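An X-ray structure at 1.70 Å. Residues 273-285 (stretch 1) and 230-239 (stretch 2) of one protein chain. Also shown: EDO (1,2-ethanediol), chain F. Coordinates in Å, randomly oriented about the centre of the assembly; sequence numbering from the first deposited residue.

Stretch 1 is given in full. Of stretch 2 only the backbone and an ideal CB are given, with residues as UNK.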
# COMPACT_ATOMS: atom_id res chain seq x y z
N GLY A 273 -10.07 18.02 -20.47
CA GLY A 273 -10.69 18.97 -19.54
C GLY A 273 -10.98 18.38 -18.18
O GLY A 273 -11.94 18.77 -17.51
N SER A 274 -10.13 17.47 -17.73
CA SER A 274 -10.41 16.69 -16.54
C SER A 274 -9.09 16.13 -16.01
O SER A 274 -8.05 16.23 -16.69
CB SER A 274 -11.39 15.53 -16.89
OG SER A 274 -11.99 14.97 -15.74
N ASN A 275 -9.10 15.58 -14.81
CA ASN A 275 -7.92 15.01 -14.23
C ASN A 275 -7.83 13.56 -14.69
O ASN A 275 -8.84 12.84 -14.70
CB ASN A 275 -8.00 15.03 -12.69
CG ASN A 275 -7.65 16.37 -12.08
OD1 ASN A 275 -7.42 17.35 -12.78
ND2 ASN A 275 -7.62 16.41 -10.76
N PHE A 276 -6.62 13.11 -15.01
CA PHE A 276 -6.36 11.71 -15.31
C PHE A 276 -5.15 11.28 -14.51
O PHE A 276 -4.30 12.10 -14.18
CB PHE A 276 -6.10 11.51 -16.82
CG PHE A 276 -7.23 11.96 -17.68
CD1 PHE A 276 -8.37 11.18 -17.82
CD2 PHE A 276 -7.20 13.20 -18.32
CE1 PHE A 276 -9.45 11.62 -18.57
CE2 PHE A 276 -8.26 13.63 -19.08
CZ PHE A 276 -9.39 12.84 -19.21
N HIS A 277 -5.07 9.99 -14.25
CA HIS A 277 -3.89 9.40 -13.64
C HIS A 277 -3.59 8.14 -14.41
O HIS A 277 -4.42 7.23 -14.47
CB HIS A 277 -4.13 9.07 -12.18
CG HIS A 277 -2.91 8.58 -11.47
ND1 HIS A 277 -1.79 9.36 -11.28
CD2 HIS A 277 -2.62 7.37 -10.93
CE1 HIS A 277 -0.87 8.65 -10.66
NE2 HIS A 277 -1.35 7.44 -10.43
N ILE A 278 -2.39 8.08 -14.96
CA ILE A 278 -1.95 6.95 -15.77
C ILE A 278 -0.99 6.10 -14.96
O ILE A 278 -0.11 6.63 -14.29
CB ILE A 278 -1.29 7.45 -17.07
CG1 ILE A 278 -2.31 8.21 -17.93
CG2 ILE A 278 -0.76 6.25 -17.90
CD1 ILE A 278 -1.71 8.94 -19.11
N VAL A 279 -1.20 4.78 -14.98
CA VAL A 279 -0.32 3.85 -14.28
C VAL A 279 0.03 2.68 -15.20
O VAL A 279 -0.86 1.95 -15.65
CB VAL A 279 -0.97 3.27 -12.98
CG1 VAL A 279 0.08 2.50 -12.20
CG2 VAL A 279 -1.63 4.35 -12.11
N TRP A 280 1.32 2.51 -15.48
CA TRP A 280 1.80 1.39 -16.28
C TRP A 280 1.67 0.06 -15.52
O TRP A 280 2.02 -0.04 -14.33
CB TRP A 280 3.25 1.60 -16.75
CG TRP A 280 3.35 2.59 -17.85
CD1 TRP A 280 3.71 3.90 -17.74
CD2 TRP A 280 2.93 2.38 -19.19
NE1 TRP A 280 3.63 4.52 -18.98
CE2 TRP A 280 3.11 3.61 -19.87
CE3 TRP A 280 2.44 1.28 -19.89
CZ2 TRP A 280 2.82 3.75 -21.23
CZ3 TRP A 280 2.11 1.43 -21.22
CH2 TRP A 280 2.32 2.66 -21.88
N HIS A 281 1.18 -0.96 -16.20
CA HIS A 281 1.30 -2.31 -15.69
C HIS A 281 2.78 -2.62 -15.53
O HIS A 281 3.59 -2.15 -16.32
CB HIS A 281 0.67 -3.32 -16.63
CG HIS A 281 0.52 -4.70 -16.05
ND1 HIS A 281 1.46 -5.69 -16.22
CD2 HIS A 281 -0.48 -5.24 -15.31
CE1 HIS A 281 1.04 -6.79 -15.60
NE2 HIS A 281 -0.13 -6.53 -15.03
N PRO A 282 3.15 -3.43 -14.51
CA PRO A 282 4.57 -3.66 -14.31
C PRO A 282 5.28 -4.27 -15.51
O PRO A 282 6.47 -4.03 -15.71
CB PRO A 282 4.59 -4.60 -13.10
CG PRO A 282 3.40 -4.18 -12.31
CD PRO A 282 2.35 -3.85 -13.34
N THR A 283 4.58 -5.04 -16.33
CA THR A 283 5.17 -5.59 -17.56
C THR A 283 5.49 -4.53 -18.63
O THR A 283 6.31 -4.77 -19.53
CB THR A 283 4.23 -6.60 -18.25
OG1 THR A 283 3.01 -5.95 -18.62
CG2 THR A 283 3.93 -7.78 -17.34
N GLY A 284 4.81 -3.40 -18.57
CA GLY A 284 4.89 -2.37 -19.62
C GLY A 284 4.04 -2.66 -20.85
O GLY A 284 4.11 -1.92 -21.82
N ASP A 285 3.23 -3.72 -20.81
CA ASP A 285 2.43 -4.10 -21.96
C ASP A 285 1.26 -3.14 -22.21
O ASP A 285 0.75 -3.05 -23.33
CB ASP A 285 1.89 -5.53 -21.82
CG ASP A 285 2.97 -6.59 -21.89
OD1 ASP A 285 4.10 -6.27 -22.27
OD2 ASP A 285 2.68 -7.76 -21.57
N UNK A 230 -0.87 20.24 -16.96
CA UNK A 230 -0.44 18.85 -16.85
C UNK A 230 -0.92 18.21 -15.57
O UNK A 230 -0.89 18.84 -14.49
CB UNK A 230 1.08 18.76 -16.93
N UNK A 231 -1.31 16.92 -15.67
CA UNK A 231 -2.00 16.22 -14.58
C UNK A 231 -1.33 14.97 -14.00
O UNK A 231 -1.62 14.57 -12.87
CB UNK A 231 -3.39 15.82 -15.08
N UNK A 232 -0.47 14.33 -14.78
CA UNK A 232 0.03 13.00 -14.44
C UNK A 232 1.35 12.75 -15.15
O UNK A 232 1.65 13.40 -16.15
CB UNK A 232 -0.99 11.92 -14.81
N UNK A 233 2.17 11.86 -14.59
CA UNK A 233 3.48 11.50 -15.16
C UNK A 233 3.73 10.00 -14.96
O UNK A 233 4.15 9.55 -13.89
CB UNK A 233 4.60 12.32 -14.52
N UNK A 234 3.49 9.22 -16.01
CA UNK A 234 3.61 7.78 -15.94
C UNK A 234 4.84 7.35 -16.73
O UNK A 234 4.89 7.50 -17.95
CB UNK A 234 2.35 7.10 -16.47
N UNK A 235 5.82 6.80 -16.02
CA UNK A 235 7.09 6.42 -16.61
C UNK A 235 7.03 4.98 -17.08
O UNK A 235 6.87 4.07 -16.27
CB UNK A 235 8.23 6.61 -15.61
N UNK A 236 7.21 4.77 -18.38
CA UNK A 236 7.15 3.41 -18.93
C UNK A 236 8.35 2.60 -18.47
O UNK A 236 9.50 3.05 -18.60
CB UNK A 236 7.09 3.44 -20.46
N UNK A 237 8.11 1.36 -17.97
CA UNK A 237 9.19 0.60 -17.32
C UNK A 237 10.30 0.04 -18.20
O UNK A 237 11.33 -0.37 -17.65
CB UNK A 237 8.56 -0.58 -16.57
N UNK A 238 10.12 -0.02 -19.52
CA UNK A 238 11.20 -0.38 -20.42
C UNK A 238 11.70 0.74 -21.32
O UNK A 238 12.88 0.78 -21.59
CB UNK A 238 10.75 -1.55 -21.30
N UNK A 239 10.81 1.62 -21.79
CA UNK A 239 11.24 2.69 -22.73
C UNK A 239 11.58 3.99 -22.00
O UNK A 239 12.26 4.85 -22.55
CB UNK A 239 10.14 2.96 -23.76
C1 EDO F . -1.12 -8.77 -18.36
O1 EDO F . -2.08 -8.28 -19.31
C2 EDO F . 0.26 -8.22 -18.68
O2 EDO F . 0.59 -8.45 -20.06

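Position 230 has nothing of stretch 1 within 5.5 Å of its ideal CB, so the contact sets no preference; the residue is Ala-230.

At position 231 CA-to-CB points toward stretch 1, and the ideal CB lies 3.9 Å from Phe-276 O. Beyond it the amide of Asn-275 offers a carbonyl oxygen, OD1, so a long side chain ending in a donor would suit: lysine, arginine or perhaps glutamine. It is Lys-231, whose NZ donates to Asn-275 OD1 at 2.8 Å. A water joins the pair, accepting from Asn-275 ND2 at 3.1 Å and weakly from Lys-231 NZ.

Position 232 also points toward stretch 1, its ideal CB 3.4 Å from Phe-276 O and 4.1 Å from Ile-278 N. That amide calls for a nearby acceptor, while the side chain of Ile-278 favours something apolar; serine, threonine or a small acidic residue could answer the first demand, and threonine answers both. In Thr-232, OG1 accepts from Ile-278 N at 3.2 Å with a nearly straight N-H...O angle of 171°, and CG2 lies 4.0 Å from Ile-278 CD1.

Position 233 points away, leaving the choice open; it is Cys-233.

At position 234 the ideal CB is 3.3 Å from Ile-278 O and 3.7 Å from Trp-280 CD1. Such close quarters favour a small side chain, alanine, glycine or serine. Ala-234 packs CB 3.5 Å from Ile-278 CG2, and its backbone O accepts a weak hydrogen bond from Trp-280 NE1 at 3.4 Å.

Position 235 points away, and many residues would serve; it is Val-235.

Position 236 starts sideways, its ideal CB 3.9 Å from Trp-280 NE1. An indole face and, farther on, the acceptor Gly-284 O suit an aromatic or a long donor. His-236 meets both: its edge faces the Trp-280 six-membered ring (centroids 4.5 Å apart, planes at 77°), and NE2 donates to Gly-284 O at 2.8 Å. Its ND1 accepts from the backbone N of positions 238 and 239, each at 3.1 Å.

Position 237, with phi -71°, permits proline and points toward the turn spanning His-281 to Gly-284; compact apolar groups fit. Pro-237 places CG 3.6 Å from Gly-284 CA and CD 3.8 Å from Trp-280 CB.

Position 238 points toward stretch 1, but its ideal CB reaches nothing within 5.5 Å; a long polar chain could approach Thr-283 O. Gln-238 does, NE2 donating weakly to Thr-283 O at 3.2 Å.

Position 239 is sideways and unconstrained here; it is Asn-239.

Stretch 2, residues 230-239: AKTCAVHPQN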
# COMPACT_ATOMS: atom_id res chain seq x y z
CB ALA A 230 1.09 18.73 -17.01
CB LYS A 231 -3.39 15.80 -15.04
CG LYS A 231 -4.30 16.94 -15.46
CD LYS A 231 -4.52 17.93 -14.33
CE LYS A 231 -5.61 18.94 -14.64
NZ LYS A 231 -5.96 19.69 -13.41
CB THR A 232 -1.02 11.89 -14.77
OG1 THR A 232 -0.60 10.61 -14.25
CG2 THR A 232 -1.29 11.76 -16.26
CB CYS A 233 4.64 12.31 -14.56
SG CYS A 233 4.77 12.36 -12.76
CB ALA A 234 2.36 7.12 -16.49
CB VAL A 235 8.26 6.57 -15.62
CG1 VAL A 235 9.57 6.12 -16.26
CG2 VAL A 235 8.38 8.01 -15.16
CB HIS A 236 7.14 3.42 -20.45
CG HIS A 236 6.84 2.07 -21.04
ND1 HIS A 236 7.82 1.13 -21.30
CD2 HIS A 236 5.67 1.51 -21.42
CE1 HIS A 236 7.25 0.06 -21.82
NE2 HIS A 236 5.94 0.25 -21.87
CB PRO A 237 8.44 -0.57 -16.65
CG PRO A 237 7.16 -0.69 -17.40
CD PRO A 237 6.79 0.71 -17.81
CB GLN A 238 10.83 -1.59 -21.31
CG GLN A 238 10.67 -2.88 -20.53
CD GLN A 238 9.28 -3.04 -19.98
OE1 GLN A 238 8.31 -2.76 -20.69
NE2 GLN A 238 9.17 -3.46 -18.72
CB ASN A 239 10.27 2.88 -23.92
CG ASN A 239 8.99 3.64 -23.57
OD1 ASN A 239 8.92 4.50 -22.68
ND2 ASN A 239 7.93 3.32 -24.32
O HOH W 1 -2.18 12.26 -11.20
O HOH W 2 -6.79 19.33 -10.20
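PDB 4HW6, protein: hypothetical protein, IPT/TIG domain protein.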